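Long-range contact in hypothetical protein EF3068 (Enterococcus faecalis, PDB 2B6C), which is of unknown function but is predicted to be a DNA alkylation repair enzyme of the AlkD-like family: residues Y64-I76 and Y97-W110. Sequence-based numbering, arbitrary orientation.
Sequences YQKTEREYQYVAI and YVPQKAWWDSVDAW
Swung away from its backbone N (chi1 -153°), the ring of Tyr64 reaches across to Tyr97, Gln100 and Trp110, while Arg69, bent at chi2 (40°), turns its guanidinium toward Lys101 and Asp105. The two residues illustrate how a few polar side chains can join neighbouring helices. Tyr64 OH donates to Gln100 O at 2.6 Å and accepts a nearly straight bond from Trp110 NE1, the hydroxyl lying in the indole plane, so a buried hydroxyl is used twice. Tyr97 sets its edge on one face of the Tyr64 ring, a T-shaped pair with centroids 4.9 Å apart. Ile76 CD1 lies over the five-membered ring of Trp110, 3.7 Å from its centroid, in a CH-pi contact. Arg69 grips Asp105 side-on in a salt bridge, NH2 lying 2.9 Å from OD1 and NE donating to OD2, and also gives NH1 and NH2 to Lys101 O; this four-bond hold should fix the guanidinium's rotation. The extended Lys101 chain runs back to donate from NZ to Tyr64 O (2.9 Å). Segments 69-76 and 104-110 run nearly parallel, axes 10.2 Å apart, in an all-helical array consistent with the HEAT-like fold of AlkD relatives; Ile60 of helix 53-65 touches Tyr97, and helix 138-146 packs against Val107.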
loop_
_atom_site.group_PDB
_atom_site.type_symbol
_atom_site.label_atom_id
_atom_site.label_comp_id
_atom_site.label_asym_id
_atom_site.label_seq_id
_atom_site.Cartn_x
_atom_site.Cartn_y
_atom_site.Cartn_z
ATOM N N TYR B 64 8.163 -16.679 13.364
ATOM C CA TYR B 64 9.619 -16.580 13.411
ATOM C C TYR B 64 10.192 -17.714 14.242
ATOM O O TYR B 64 11.255 -18.235 13.951
ATOM C CB TYR B 64 10.071 -15.223 13.969
ATOM C CG TYR B 64 11.438 -14.816 13.447
ATOM C CD1 TYR B 64 11.564 -14.214 12.197
ATOM C CD2 TYR B 64 12.604 -15.087 14.175
ATOM C CE1 TYR B 64 12.802 -13.860 11.705
ATOM C CE2 TYR B 64 13.890 -14.733 13.679
ATOM C CZ TYR B 64 13.967 -14.111 12.455
ATOM O OH TYR B 64 15.198 -13.750 11.918
ATOM N N GLN B 65 9.447 -18.149 15.254
ATOM C CA GLN B 65 9.964 -19.183 16.134
ATOM C C GLN B 65 9.639 -20.623 15.660
ATOM O O GLN B 65 10.112 -21.581 16.256
ATOM C CB GLN B 65 9.545 -18.910 17.589
ATOM C CG GLN B 65 9.895 -17.467 18.128
ATOM C CD GLN B 65 11.394 -17.032 17.962
ATOM O OE1 GLN B 65 12.317 -17.869 17.922
ATOM N NE2 GLN B 65 11.626 -15.703 17.894
ATOM N N LYS B 66 8.881 -20.776 14.570
ATOM C CA LYS B 66 8.666 -22.093 13.976
ATOM C C LYS B 66 9.994 -22.626 13.408
ATOM O O LYS B 66 10.888 -21.851 13.092
ATOM C CB LYS B 66 7.557 -22.039 12.903
ATOM C CG LYS B 66 6.147 -21.894 13.494
ATOM C CD LYS B 66 4.986 -21.759 12.481
ATOM C CE LYS B 66 4.619 -23.101 11.805
ATOM N NZ LYS B 66 4.138 -24.242 12.722
ATOM N N THR B 67 10.083 -23.947 13.238
ATOM C CA THR B 67 11.324 -24.616 12.923
ATOM C C THR B 67 11.858 -24.340 11.544
ATOM O O THR B 67 13.027 -23.994 11.385
ATOM C CB THR B 67 11.163 -26.146 13.115
ATOM O OG1 THR B 67 11.008 -26.391 14.506
ATOM C CG2 THR B 67 12.417 -26.906 12.608
ATOM N N GLU B 68 11.002 -24.531 10.549
ATOM C CA GLU B 68 11.427 -24.438 9.174
ATOM C C GLU B 68 11.682 -22.996 8.772
ATOM O O GLU B 68 10.943 -22.070 9.178
ATOM C CB GLU B 68 10.393 -25.105 8.279
ATOM C CG GLU B 68 10.151 -26.537 8.655
ATOM C CD GLU B 68 9.143 -26.788 9.829
ATOM O OE1 GLU B 68 8.679 -25.893 10.593
ATOM O OE2 GLU B 68 8.849 -27.968 10.003
ATOM N N ARG B 69 12.723 -22.830 7.973
ATOM C CA ARG B 69 13.223 -21.525 7.545
ATOM C C ARG B 69 12.137 -20.687 6.817
ATOM O O ARG B 69 12.052 -19.501 7.001
ATOM C CB ARG B 69 14.438 -21.764 6.641
ATOM C CG ARG B 69 15.280 -20.539 6.327
ATOM C CD ARG B 69 15.458 -19.637 7.532
ATOM N NE ARG B 69 16.551 -18.670 7.349
ATOM C CZ ARG B 69 16.962 -17.816 8.284
ATOM N NH1 ARG B 69 16.359 -17.804 9.468
ATOM N NH2 ARG B 69 17.977 -16.977 8.029
ATOM N N GLU B 70 11.306 -21.328 6.004
ATOM C CA GLU B 70 10.273 -20.586 5.244
ATOM C C GLU B 70 9.275 -19.820 6.163
ATOM O O GLU B 70 8.698 -18.819 5.758
ATOM C CB GLU B 70 9.564 -21.525 4.268
ATOM C CG GLU B 70 10.509 -22.159 3.238
ATOM C CD GLU B 70 10.947 -23.562 3.617
ATOM O OE1 GLU B 70 11.128 -23.865 4.816
ATOM O OE2 GLU B 70 11.120 -24.388 2.705
ATOM N N TYR B 71 9.106 -20.280 7.398
ATOM C CA TYR B 71 8.299 -19.563 8.379
ATOM C C TYR B 71 8.923 -18.259 8.845
ATOM O O TYR B 71 8.186 -17.328 9.184
ATOM C CB TYR B 71 7.975 -20.450 9.563
ATOM C CG TYR B 71 7.075 -21.612 9.161
ATOM C CD1 TYR B 71 5.758 -21.388 8.687
ATOM C CD2 TYR B 71 7.526 -22.923 9.256
ATOM C CE1 TYR B 71 4.929 -22.449 8.338
ATOM C CE2 TYR B 71 6.712 -23.991 8.880
ATOM C CZ TYR B 71 5.418 -23.747 8.427
ATOM O OH TYR B 71 4.635 -24.826 8.070
ATOM N N GLN B 72 10.261 -18.172 8.852
ATOM C CA GLN B 72 10.913 -16.856 9.117
ATOM C C GLN B 72 10.648 -15.926 7.954
ATOM O O GLN B 72 10.439 -14.724 8.159
ATOM C CB GLN B 72 12.427 -16.940 9.379
ATOM C CG GLN B 72 12.825 -17.482 10.728
ATOM C CD GLN B 72 12.878 -18.983 10.764
ATOM O OE1 GLN B 72 11.945 -19.637 11.258
ATOM N NE2 GLN B 72 13.968 -19.549 10.276
ATOM N N TYR B 73 10.605 -16.483 6.738
ATOM C CA TYR B 73 10.337 -15.677 5.539
ATOM C C TYR B 73 8.904 -15.178 5.574
ATOM O O TYR B 73 8.645 -14.037 5.179
ATOM C CB TYR B 73 10.541 -16.458 4.236
ATOM C CG TYR B 73 11.923 -17.048 4.004
ATOM C CD1 TYR B 73 13.069 -16.493 4.601
ATOM C CD2 TYR B 73 12.090 -18.147 3.117
ATOM C CE1 TYR B 73 14.321 -17.029 4.374
ATOM C CE2 TYR B 73 13.345 -18.702 2.883
ATOM C CZ TYR B 73 14.466 -18.126 3.500
ATOM O OH TYR B 73 15.715 -18.645 3.245
ATOM N N VAL B 74 7.982 -16.051 6.029
ATOM C CA VAL B 74 6.604 -15.674 6.299
ATOM C C VAL B 74 6.507 -14.565 7.337
ATOM O O VAL B 74 5.851 -13.554 7.086
ATOM C CB VAL B 74 5.674 -16.879 6.675
ATOM C CG1 VAL B 74 4.284 -16.360 7.124
ATOM C CG2 VAL B 74 5.559 -17.823 5.503
ATOM N N ALA B 75 7.179 -14.721 8.477
ATOM C CA ALA B 75 7.240 -13.656 9.480
ATOM C C ALA B 75 7.665 -12.278 8.921
ATOM O O ALA B 75 7.034 -11.252 9.214
ATOM C CB ALA B 75 8.144 -14.048 10.659
ATOM N N ILE B 76 8.738 -12.258 8.147
ATOM C CA ILE B 76 9.272 -10.985 7.616
ATOM C C ILE B 76 8.315 -10.401 6.564
ATOM O O ILE B 76 8.144 -9.173 6.484
ATOM C CB ILE B 76 10.723 -11.129 7.068
ATOM C CG1 ILE B 76 11.618 -11.685 8.187
ATOM C CG2 ILE B 76 11.236 -9.746 6.591
ATOM C CD1 ILE B 76 13.062 -12.146 7.799
ATOM N N TYR B 97 15.053 -8.900 16.129
ATOM C CA TYR B 97 14.999 -10.075 15.253
ATOM C C TYR B 97 16.210 -10.225 14.330
ATOM O O TYR B 97 16.509 -11.333 13.891
ATOM C CB TYR B 97 13.763 -10.059 14.361
ATOM C CG TYR B 97 12.455 -10.374 15.036
ATOM C CD1 TYR B 97 12.135 -11.673 15.407
ATOM C CD2 TYR B 97 11.512 -9.363 15.266
ATOM C CE1 TYR B 97 10.905 -11.969 16.021
ATOM C CE2 TYR B 97 10.282 -9.636 15.882
ATOM C CZ TYR B 97 9.984 -10.942 16.257
ATOM O OH TYR B 97 8.754 -11.225 16.861
ATOM N N VAL B 98 16.904 -9.137 14.029
ATOM C CA VAL B 98 17.961 -9.175 13.019
ATOM C C VAL B 98 19.084 -10.222 13.318
ATOM O O VAL B 98 19.385 -11.044 12.466
ATOM C CB VAL B 98 18.499 -7.744 12.700
ATOM C CG1 VAL B 98 19.752 -7.825 11.809
ATOM C CG2 VAL B 98 17.398 -6.896 12.038
ATOM N N PRO B 99 19.634 -10.234 14.557
ATOM C CA PRO B 99 20.587 -11.261 14.953
ATOM C C PRO B 99 19.990 -12.673 15.227
ATOM O O PRO B 99 20.768 -13.648 15.294
ATOM C CB PRO B 99 21.197 -10.720 16.273
ATOM C CG PRO B 99 20.501 -9.502 16.620
ATOM C CD PRO B 99 19.390 -9.248 15.634
ATOM N N GLN B 100 18.664 -12.789 15.384
ATOM C CA GLN B 100 18.035 -14.104 15.592
ATOM C C GLN B 100 17.878 -14.921 14.306
ATOM O O GLN B 100 17.350 -14.411 13.293
ATOM C CB GLN B 100 16.666 -14.007 16.262
ATOM C CG GLN B 100 16.575 -13.245 17.564
ATOM C CD GLN B 100 15.110 -13.221 18.045
ATOM O OE1 GLN B 100 14.433 -14.255 18.061
ATOM N NE2 GLN B 100 14.620 -12.054 18.415
ATOM N N LYS B 101 18.326 -16.190 14.359
ATOM C CA LYS B 101 18.298 -17.109 13.225
ATOM C C LYS B 101 18.912 -16.405 11.975
ATOM O O LYS B 101 18.354 -16.454 10.884
ATOM C CB LYS B 101 16.864 -17.598 12.935
ATOM C CG LYS B 101 16.084 -18.014 14.179
ATOM C CD LYS B 101 14.788 -18.697 13.792
ATOM C CE LYS B 101 14.178 -19.535 14.899
ATOM N NZ LYS B 101 13.154 -20.430 14.292
ATOM N N ALA B 102 20.043 -15.755 12.179
ATOM C CA ALA B 102 20.610 -14.843 11.208
ATOM C C ALA B 102 21.495 -15.518 10.187
ATOM O O ALA B 102 22.410 -16.302 10.541
ATOM C CB ALA B 102 21.405 -13.741 11.915
ATOM N N TRP B 103 21.238 -15.174 8.925
ATOM C CA TRP B 103 22.118 -15.537 7.819
ATOM C C TRP B 103 21.766 -14.506 6.744
ATOM O O TRP B 103 20.853 -13.717 6.959
ATOM C CB TRP B 103 21.833 -16.973 7.351
ATOM C CG TRP B 103 22.851 -17.557 6.399
ATOM C CD1 TRP B 103 22.624 -18.018 5.134
ATOM C CD2 TRP B 103 24.254 -17.766 6.663
ATOM N NE1 TRP B 103 23.801 -18.506 4.588
ATOM C CE2 TRP B 103 24.806 -18.383 5.516
ATOM C CE3 TRP B 103 25.084 -17.525 7.774
ATOM C CZ2 TRP B 103 26.154 -18.735 5.431
ATOM C CZ3 TRP B 103 26.442 -17.891 7.686
ATOM C CH2 TRP B 103 26.951 -18.473 6.517
ATOM N N TRP B 104 22.431 -14.498 5.588
ATOM C CA TRP B 104 22.198 -13.367 4.665
ATOM C C TRP B 104 20.739 -13.326 4.165
ATOM O O TRP B 104 20.211 -12.272 3.835
ATOM C CB TRP B 104 23.199 -13.399 3.494
ATOM C CG TRP B 104 23.052 -14.635 2.612
ATOM C CD1 TRP B 104 23.808 -15.790 2.670
ATOM C CD2 TRP B 104 22.093 -14.837 1.569
ATOM N NE1 TRP B 104 23.372 -16.689 1.723
ATOM C CE2 TRP B 104 22.325 -16.138 1.034
ATOM C CE3 TRP B 104 21.076 -14.036 1.000
ATOM C CZ2 TRP B 104 21.575 -16.657 -0.020
ATOM C CZ3 TRP B 104 20.303 -14.572 -0.033
ATOM C CH2 TRP B 104 20.567 -15.869 -0.538
ATOM N N ASP B 105 20.083 -14.485 4.120
ATOM C CA ASP B 105 18.735 -14.575 3.595
ATOM C C ASP B 105 17.708 -13.836 4.485
ATOM O O ASP B 105 16.900 -13.043 3.968
ATOM C CB ASP B 105 18.342 -16.039 3.301
ATOM C CG ASP B 105 18.383 -16.947 4.533
ATOM O OD1 ASP B 105 19.176 -16.698 5.458
ATOM O OD2 ASP B 105 17.608 -17.942 4.584
ATOM N N SER B 106 17.739 -14.078 5.795
ATOM C CA SER B 106 16.843 -13.350 6.719
ATOM C C SER B 106 17.254 -11.901 6.982
ATOM O O SER B 106 16.410 -11.037 7.087
ATOM C CB SER B 106 16.684 -14.075 8.068
ATOM O OG SER B 106 17.899 -14.047 8.810
ATOM N N VAL B 107 18.555 -11.650 7.124
ATOM C CA VAL B 107 19.061 -10.308 7.412
ATOM C C VAL B 107 18.780 -9.333 6.245
ATOM O O VAL B 107 18.392 -8.169 6.486
ATOM C CB VAL B 107 20.589 -10.345 7.777
ATOM C CG1 VAL B 107 21.176 -8.930 7.895
ATOM C CG2 VAL B 107 20.793 -11.116 9.089
ATOM N N ASP B 108 18.978 -9.792 5.010
ATOM C CA ASP B 108 18.679 -8.986 3.833
ATOM C C ASP B 108 17.176 -8.786 3.703
ATOM O O ASP B 108 16.741 -7.728 3.285
ATOM C CB ASP B 108 19.252 -9.611 2.538
ATOM C CG ASP B 108 20.779 -9.580 2.481
ATOM O OD1 ASP B 108 21.424 -8.886 3.304
ATOM O OD2 ASP B 108 21.361 -10.255 1.581
ATOM N N ALA B 109 16.374 -9.805 4.032
ATOM C CA ALA B 109 14.899 -9.588 4.128
ATOM C C ALA B 109 14.542 -8.559 5.213
ATOM O O ALA B 109 13.728 -7.670 4.965
ATOM C CB ALA B 109 14.138 -10.899 4.334
ATOM N N TRP B 110 15.134 -8.661 6.417
ATOM C CA TRP B 110 14.939 -7.604 7.442
ATOM C C TRP B 110 15.402 -6.217 6.964
ATOM O O TRP B 110 14.742 -5.215 7.243
ATOM C CB TRP B 110 15.649 -7.903 8.777
ATOM C CG TRP B 110 14.933 -8.920 9.616
ATOM C CD1 TRP B 110 15.423 -10.140 10.046
ATOM C CD2 TRP B 110 13.603 -8.812 10.143
ATOM N NE1 TRP B 110 14.471 -10.790 10.798
ATOM C CE2 TRP B 110 13.351 -9.998 10.885
ATOM C CE3 TRP B 110 12.603 -7.812 10.079
ATOM C CZ2 TRP B 110 12.124 -10.243 11.524
ATOM C CZ3 TRP B 110 11.381 -8.043 10.743
ATOM C CH2 TRP B 110 11.154 -9.259 11.456
HETATM O O HOH W 1 15.144 -16.823 17.598
HETATM O O HOH W 2 14.300 -21.719 11.973
#